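Local structure of sugar kinase, pfkB family (Thermotoga maritima, 2AJR) at residues V98-I108 against I121-D132. The protein probably phosphorylates a sugar phosphate with ATP, as a pfkB-family kinase of the phosphofructokinase type. Residues are numbered along the deposited sequence; the frame is centred on the assembly and turned at random.
With ACT (acetate ion), chain D.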
ATOM      1  N   VAL A  98      17.695 -12.858   8.956  1.00 29.89           N
ATOM      2  CA  VAL A  98      17.680 -12.409  10.338  1.00 29.87           C
ATOM      3  C   VAL A  98      16.387 -11.633  10.566  1.00 31.39           C
ATOM      4  O   VAL A  98      16.091 -10.673   9.837  1.00 32.63           O
ATOM      5  CB  VAL A  98      18.871 -11.507  10.631  1.00 31.31           C
ATOM      6  CG1 VAL A  98      18.669 -10.756  11.942  1.00 26.44           C
ATOM      7  CG2 VAL A  98      20.127 -12.333  10.638  1.00 31.48           C
ATOM      8  N   TYR A  99      15.633 -12.051  11.578  1.00 31.90           N
ATOM      9  CA  TYR A  99      14.355 -11.450  11.913  1.00 33.24           C
ATOM     10  C   TYR A  99      14.564 -10.246  12.801  1.00 33.83           C
ATOM     11  O   TYR A  99      15.217 -10.350  13.824  1.00 36.31           O
ATOM     12  CB  TYR A  99      13.455 -12.479  12.598  1.00 33.71           C
ATOM     13  CG  TYR A  99      12.924 -13.457  11.585  1.00 37.36           C
ATOM     14  CD1 TYR A  99      13.731 -14.473  11.094  1.00 32.14           C
ATOM     15  CD2 TYR A  99      11.636 -13.333  11.069  1.00 39.62           C
ATOM     16  CE1 TYR A  99      13.278 -15.344  10.135  1.00 37.28           C
ATOM     17  CE2 TYR A  99      11.167 -14.224  10.109  1.00 40.85           C
ATOM     18  CZ  TYR A  99      12.005 -15.219   9.646  1.00 36.09           C
ATOM     19  OH  TYR A  99      11.580 -16.109   8.703  1.00 43.06           O
ATOM     20  N   VAL A 100      14.008  -9.112  12.403  1.00 33.33           N
ATOM     21  CA  VAL A 100      14.219  -7.859  13.103  1.00 33.43           C
ATOM     22  C   VAL A 100      12.890  -7.346  13.644  1.00 34.79           C
ATOM     23  O   VAL A 100      11.833  -7.823  13.255  1.00 35.96           O
ATOM     24  CB  VAL A 100      14.895  -6.797  12.177  1.00 34.16           C
ATOM     25  CG1 VAL A 100      16.257  -7.268  11.726  1.00 33.31           C
ATOM     26  CG2 VAL A 100      14.034  -6.479  10.940  1.00 28.88           C
ATOM     27  N   GLU A 101      12.967  -6.400  14.571  1.00 38.58           N
ATOM     28  CA  GLU A 101      11.799  -5.730  15.131  1.00 40.57           C
ATOM     29  C   GLU A 101      11.462  -4.687  14.087  1.00 41.82           C
ATOM     30  O   GLU A 101      12.346  -3.985  13.618  1.00 46.66           O
ATOM     31  CB  GLU A 101      12.175  -5.093  16.491  1.00 42.38           C
ATOM     32  CG  GLU A 101      11.025  -4.780  17.484  1.00 42.77           C
ATOM     33  CD  GLU A 101      10.287  -6.024  17.994  1.00 58.20           C
ATOM     34  OE1 GLU A 101      10.919  -6.868  18.676  1.00 66.46           O
ATOM     35  OE2 GLU A 101       9.062  -6.158  17.731  1.00 59.31           O
ATOM     36  N   GLY A 102      10.219  -4.596  13.652  1.00 42.56           N
ATOM     37  CA  GLY A 102       9.889  -3.606  12.612  1.00 40.95           C
ATOM     38  C   GLY A 102       9.419  -4.295  11.359  1.00 41.27           C
ATOM     39  O   GLY A 102       9.672  -5.473  11.169  1.00 43.17           O
ATOM     40  N   GLU A 103       8.740  -3.551  10.497  1.00 39.50           N
ATOM     41  CA  GLU A 103       8.082  -4.133   9.339  1.00 38.92           C
ATOM     42  C   GLU A 103       8.945  -4.160   8.080  1.00 36.03           C
ATOM     43  O   GLU A 103       9.556  -3.157   7.714  1.00 37.24           O
ATOM     44  CB  GLU A 103       6.794  -3.370   9.045  1.00 39.30           C
ATOM     45  CG  GLU A 103       5.733  -3.523  10.139  1.00 44.05           C
ATOM     46  CD  GLU A 103       5.042  -4.894  10.155  1.00 41.76           C
ATOM     47  OE1 GLU A 103       4.928  -5.515   9.080  1.00 47.23           O
ATOM     48  OE2 GLU A 103       4.603  -5.333  11.244  1.00 42.62           O
ATOM     49  N   THR A 104       8.982  -5.312   7.421  1.00 31.56           N
ATOM     50  CA  THR A 104       9.480  -5.379   6.070  1.00 31.01           C
ATOM     51  C   THR A 104       8.620  -4.453   5.204  1.00 32.56           C
ATOM     52  O   THR A 104       7.402  -4.444   5.314  1.00 33.76           O
ATOM     53  CB  THR A 104       9.421  -6.797   5.525  1.00 30.65           C
ATOM     54  OG1 THR A 104      10.383  -7.608   6.213  1.00 28.51           O
ATOM     55  CG2 THR A 104       9.725  -6.803   4.009  1.00 30.71           C
ATOM     56  N   ARG A 105       9.249  -3.671   4.344  1.00 31.33           N
ATOM     57  CA  ARG A 105       8.514  -2.665   3.598  1.00 32.74           C
ATOM     58  C   ARG A 105       7.557  -3.256   2.574  1.00 34.38           C
ATOM     59  O   ARG A 105       7.798  -4.319   2.029  1.00 34.09           O
ATOM     60  CB  ARG A 105       9.488  -1.712   2.917  1.00 32.36           C
ATOM     61  CG  ARG A 105      10.299  -2.316   1.776  1.00 27.06           C
ATOM     62  CD  ARG A 105      11.667  -1.744   1.805  1.00 31.30           C
ATOM     63  NE  ARG A 105      12.558  -2.233   0.756  1.00 36.11           N
ATOM     64  CZ  ARG A 105      12.876  -1.561  -0.348  1.00 32.86           C
ATOM     65  NH1 ARG A 105      12.359  -0.369  -0.591  1.00 37.40           N
ATOM     66  NH2 ARG A 105      13.697  -2.098  -1.235  1.00 35.52           N
ATOM     67  N   GLU A 106       6.446  -2.582   2.334  1.00 38.41           N
ATOM     68  CA  GLU A 106       5.602  -2.935   1.208  1.00 39.91           C
ATOM     69  C   GLU A 106       5.735  -1.784   0.230  1.00 39.16           C
ATOM     70  O   GLU A 106       5.416  -0.653   0.575  1.00 39.41           O
ATOM     71  CB  GLU A 106       4.143  -3.149   1.619  1.00 38.78           C
ATOM     72  CG  GLU A 106       3.226  -3.580   0.434  1.00 43.84           C
ATOM     73  CD  GLU A 106       1.722  -3.762   0.786  1.00 46.07           C
ATOM     74  OE1 GLU A 106       1.190  -2.988   1.613  1.00 61.33           O
ATOM     75  OE2 GLU A 106       1.062  -4.664   0.202  1.00 61.34           O
ATOM     76  N   ASN A 107       6.248  -2.065  -0.970  1.00 37.73           N
ATOM     77  CA  ASN A 107       6.304  -1.077  -2.042  1.00 35.85           C
ATOM     78  C   ASN A 107       5.089  -1.185  -2.938  1.00 36.52           C
ATOM     79  O   ASN A 107       4.477  -2.252  -3.052  1.00 37.64           O
ATOM     80  CB  ASN A 107       7.581  -1.236  -2.871  1.00 34.81           C
ATOM     81  CG  ASN A 107       8.824  -0.911  -2.075  1.00 35.45           C
ATOM     82  OD1 ASN A 107       8.750  -0.326  -0.991  1.00 34.33           O
ATOM     83  ND2 ASN A 107       9.966  -1.308  -2.588  1.00 31.49           N
ATOM     84  N   ILE A 108       4.753  -0.074  -3.583  1.00 35.73           N
ATOM     85  CA  ILE A 108       3.563   0.001  -4.429  1.00 35.68           C
ATOM     86  C   ILE A 108       3.941   0.439  -5.839  1.00 35.52           C
ATOM     87  O   ILE A 108       4.641   1.423  -6.014  1.00 38.15           O
ATOM     88  CB  ILE A 108       2.523   0.966  -3.816  1.00 35.35           C
ATOM     89  CG1 ILE A 108       1.984   0.370  -2.502  1.00 34.25           C
ATOM     90  CG2 ILE A 108       1.401   1.228  -4.794  1.00 31.80           C
ATOM     91  CD1 ILE A 108       1.172   1.309  -1.672  1.00 34.86           C
ATOM     92  N   ILE A 121       6.024   3.763  -5.500  1.00 32.57           N
ATOM     93  CA  ILE A 121       6.246   4.315  -4.175  1.00 32.87           C
ATOM     94  C   ILE A 121       7.089   3.331  -3.362  1.00 34.30           C
ATOM     95  O   ILE A 121       6.645   2.218  -3.071  1.00 33.53           O
ATOM     96  CB  ILE A 121       4.934   4.594  -3.435  1.00 32.40           C
ATOM     97  CG1 ILE A 121       4.002   5.452  -4.293  1.00 32.44           C
ATOM     98  CG2 ILE A 121       5.237   5.286  -2.124  1.00 28.15           C
ATOM     99  CD1 ILE A 121       2.615   5.602  -3.738  1.00 30.41           C
ATOM    100  N   ASN A 122       8.303   3.749  -3.014  1.00 34.29           N
ATOM    101  CA  ASN A 122       9.243   2.872  -2.333  1.00 36.03           C
ATOM    102  C   ASN A 122       9.484   3.302  -0.917  1.00 34.45           C
ATOM    103  O   ASN A 122       9.971   4.396  -0.629  1.00 34.54           O
ATOM    104  CB  ASN A 122      10.557   2.769  -3.102  1.00 37.42           C
ATOM    105  CG  ASN A 122      10.402   1.980  -4.401  1.00 39.68           C
ATOM    106  OD1 ASN A 122       9.424   1.270  -4.593  1.00 43.58           O
ATOM    107  ND2 ASN A 122      11.357   2.118  -5.290  1.00 42.51           N
ATOM    108  N   PHE A 123       9.101   2.418  -0.027  1.00 31.69           N
ATOM    109  CA  PHE A 123       9.252   2.658   1.378  1.00 31.53           C
ATOM    110  C   PHE A 123      10.652   2.286   1.817  1.00 30.59           C
ATOM    111  O   PHE A 123      11.315   1.491   1.182  1.00 31.45           O
ATOM    112  CB  PHE A 123       8.148   1.899   2.143  1.00 31.40           C
ATOM    113  CG  PHE A 123       6.837   2.654   2.160  1.00 27.83           C
ATOM    114  CD1 PHE A 123       6.054   2.727   1.021  1.00 25.28           C
ATOM    115  CD2 PHE A 123       6.438   3.353   3.291  1.00 22.85           C
ATOM    116  CE1 PHE A 123       4.871   3.444   1.026  1.00 28.36           C
ATOM    117  CE2 PHE A 123       5.249   4.065   3.300  1.00 26.96           C
ATOM    118  CZ  PHE A 123       4.477   4.124   2.164  1.00 23.36           C
ATOM    119  N   PRO A 124      11.123   2.889   2.900  1.00 33.00           N
ATOM    120  CA  PRO A 124      12.542   2.769   3.217  1.00 33.17           C
ATOM    121  C   PRO A 124      12.961   1.445   3.849  1.00 34.19           C
ATOM    122  O   PRO A 124      14.125   1.086   3.757  1.00 35.66           O
ATOM    123  CB  PRO A 124      12.753   3.910   4.214  1.00 34.41           C
ATOM    124  CG  PRO A 124      11.444   4.023   4.915  1.00 31.43           C
ATOM    125  CD  PRO A 124      10.397   3.718   3.884  1.00 32.71           C
ATOM    126  N   GLY A 125      12.046   0.752   4.523  1.00 34.20           N
ATOM    127  CA  GLY A 125      12.399  -0.449   5.268  1.00 34.25           C
ATOM    128  C   GLY A 125      12.572  -0.171   6.748  1.00 34.20           C
ATOM    129  O   GLY A 125      12.605   0.975   7.158  1.00 35.07           O
ATOM    130  N   PRO A 126      12.727  -1.230   7.555  1.00 36.84           N
ATOM    131  CA  PRO A 126      12.846  -1.096   9.011  1.00 37.24           C
ATOM    132  C   PRO A 126      14.214  -0.604   9.451  1.00 38.28           C
ATOM    133  O   PRO A 126      15.191  -0.813   8.753  1.00 38.20           O
ATOM    134  CB  PRO A 126      12.675  -2.528   9.502  1.00 35.36           C
ATOM    135  CG  PRO A 126      13.237  -3.343   8.392  1.00 35.81           C
ATOM    136  CD  PRO A 126      12.853  -2.637   7.124  1.00 35.63           C
ATOM    137  N   ASP A 127      14.264   0.033  10.614  1.00 39.44           N
ATOM    138  CA  ASP A 127      15.526   0.297  11.294  1.00 40.25           C
ATOM    139  C   ASP A 127      16.136  -1.016  11.752  1.00 40.39           C
ATOM    140  O   ASP A 127      15.494  -1.780  12.464  1.00 41.57           O
ATOM    141  CB  ASP A 127      15.319   1.157  12.553  1.00 40.64           C
ATOM    142  CG  ASP A 127      15.183   2.634  12.261  1.00 38.16           C
ATOM    143  OD1 ASP A 127      15.106   3.034  11.083  1.00 42.44           O
ATOM    144  OD2 ASP A 127      15.131   3.400  13.244  1.00 42.86           O
ATOM    145  N   VAL A 128      17.380  -1.261  11.364  1.00 41.39           N
ATOM    146  CA  VAL A 128      18.113  -2.414  11.840  1.00 41.00           C
ATOM    147  C   VAL A 128      19.157  -1.951  12.847  1.00 39.90           C
ATOM    148  O   VAL A 128      19.855  -0.973  12.627  1.00 42.23           O
ATOM    149  CB  VAL A 128      18.760  -3.140  10.669  1.00 42.72           C
ATOM    150  CG1 VAL A 128      19.647  -4.267  11.161  1.00 44.24           C
ATOM    151  CG2 VAL A 128      17.663  -3.663   9.708  1.00 42.41           C
ATOM    152  N   THR A 129      19.233  -2.649  13.966  1.00 39.86           N
ATOM    153  CA  THR A 129      20.187  -2.332  15.016  1.00 38.79           C
ATOM    154  C   THR A 129      21.552  -2.943  14.713  1.00 40.40           C
ATOM    155  O   THR A 129      21.708  -3.711  13.757  1.00 40.53           O
ATOM    156  CB  THR A 129      19.730  -2.893  16.359  1.00 38.15           C
ATOM    157  OG1 THR A 129      19.871  -4.322  16.350  1.00 32.35           O
ATOM    158  CG2 THR A 129      18.277  -2.500  16.653  1.00 34.13           C
ATOM    159  N   ASP A 130      22.534  -2.610  15.546  1.00 40.89           N
ATOM    160  CA  ASP A 130      23.896  -3.109  15.377  1.00 41.86           C
ATOM    161  C   ASP A 130      24.005  -4.606  15.748  1.00 41.03           C
ATOM    162  O   ASP A 130      24.788  -5.346  15.155  1.00 39.38           O
ATOM    163  CB  ASP A 130      24.872  -2.261  16.206  1.00 42.32           C
ATOM    164  CG  ASP A 130      26.095  -1.851  15.418  1.00 47.89           C
ATOM    165  OD1 ASP A 130      25.937  -1.404  14.259  1.00 48.05           O
ATOM    166  OD2 ASP A 130      27.210  -1.961  15.960  1.00 55.45           O
HETATM  167  N   MSE A 131      23.228  -5.041  16.733  1.00 41.57           N
HETATM  168  CA  MSE A 131      23.187  -6.463  17.044  0.50 42.03           C
HETATM  169  C   MSE A 131      22.641  -7.270  15.868  1.00 40.86           C
HETATM  170  O   MSE A 131      23.193  -8.323  15.549  1.00 38.35           O
HETATM  171  CB  MSE A 131      22.424  -6.750  18.342  0.50 42.87           C
HETATM  172  CG  MSE A 131      23.350  -6.835  19.562  0.50 49.26           C
HETATM  173 SE   MSE A 131      24.798  -8.179  19.358  0.50 63.71          SE
HETATM  174  CE  MSE A 131      24.033  -9.639  20.500  0.50 47.74           C
ATOM    175  N   ASP A 132      21.608  -6.763  15.197  1.00 39.40           N
ATOM    176  CA  ASP A 132      21.044  -7.438  14.039  1.00 38.42           C
ATOM    177  C   ASP A 132      22.080  -7.553  12.928  1.00 35.85           C
ATOM    178  O   ASP A 132      22.221  -8.613  12.309  1.00 35.15           O
ATOM    179  CB  ASP A 132      19.813  -6.697  13.499  1.00 40.33           C
ATOM    180  CG  ASP A 132      18.623  -6.737  14.445  1.00 44.85           C
ATOM    181  OD1 ASP A 132      18.561  -7.639  15.316  1.00 50.57           O
ATOM    182  OD2 ASP A 132      17.754  -5.835  14.306  1.00 48.71           O
TER
HETATM  183  C   ACT D 321      11.818  -4.182  -5.813  1.00 39.16           C
HETATM  184  O   ACT D 321      10.989  -3.452  -5.127  1.00 36.56           O
HETATM  185  OXT ACT D 321      11.376  -5.216  -6.418  1.00 39.69           O
HETATM  186  CH3 ACT D 321      13.290  -3.893  -5.883  1.00 32.50           C
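Both backbone groups of Phe123, N and O, are held by side chains, those of Asn107 and Arg105, where the hairpin of strands 105-112 and 117-122 comes apart. Ile108 and Ile121 still form a regular antiparallel hydrogen-bonded pair, with Ile121 N to Ile108 O at 2.8 Å and the return bond at 3.0 Å from Ile108 N to Ile121 O. Beyond this pair, Asn107 OD1 accepts from Phe123 N at 2.9 Å, the donor standing 43° out of the carbonyl plane. Arg105 then reaches Phe123 O with NH1 at 2.8 Å, approaching almost head-on to the carbonyl (168°). Its CG sits between backbone N and carbonyl carbon (chi1 69°), and the bend at chi2 brings CD and NH1 over to Phe123 O, CD passing Gly125 N at 3.7 Å. The other guanidinium nitrogens turn to the backbone oxygens of Asn20 and, weakly, Pro21. Phe123 packs its ring obliquely by Glu106 O and meets Arg25 of the second subunit in a cation-pi contact.

Further along, the pairing gives way to van der Waals contact. The Pro126 ring lies against Glu103 O, CD at 3.4 Å, and its CG makes apolar contact with Val100 CG2 at 4.1 Å, the two side chains at about a right angle. Val100 CG1 turns instead to Val128 and the Asp132 carboxylate, in the first turn of helix 130-144, which Thr129 N-caps through OG1.

The two connections between the large sheet's domain and the four-stranded lid thus run side by side here, 98-108 outward and 121-132 returning, and the polar side chains of Arg105 and Asn107 satisfy Phe123's backbone groups where backbone pairing between the two segments has ended.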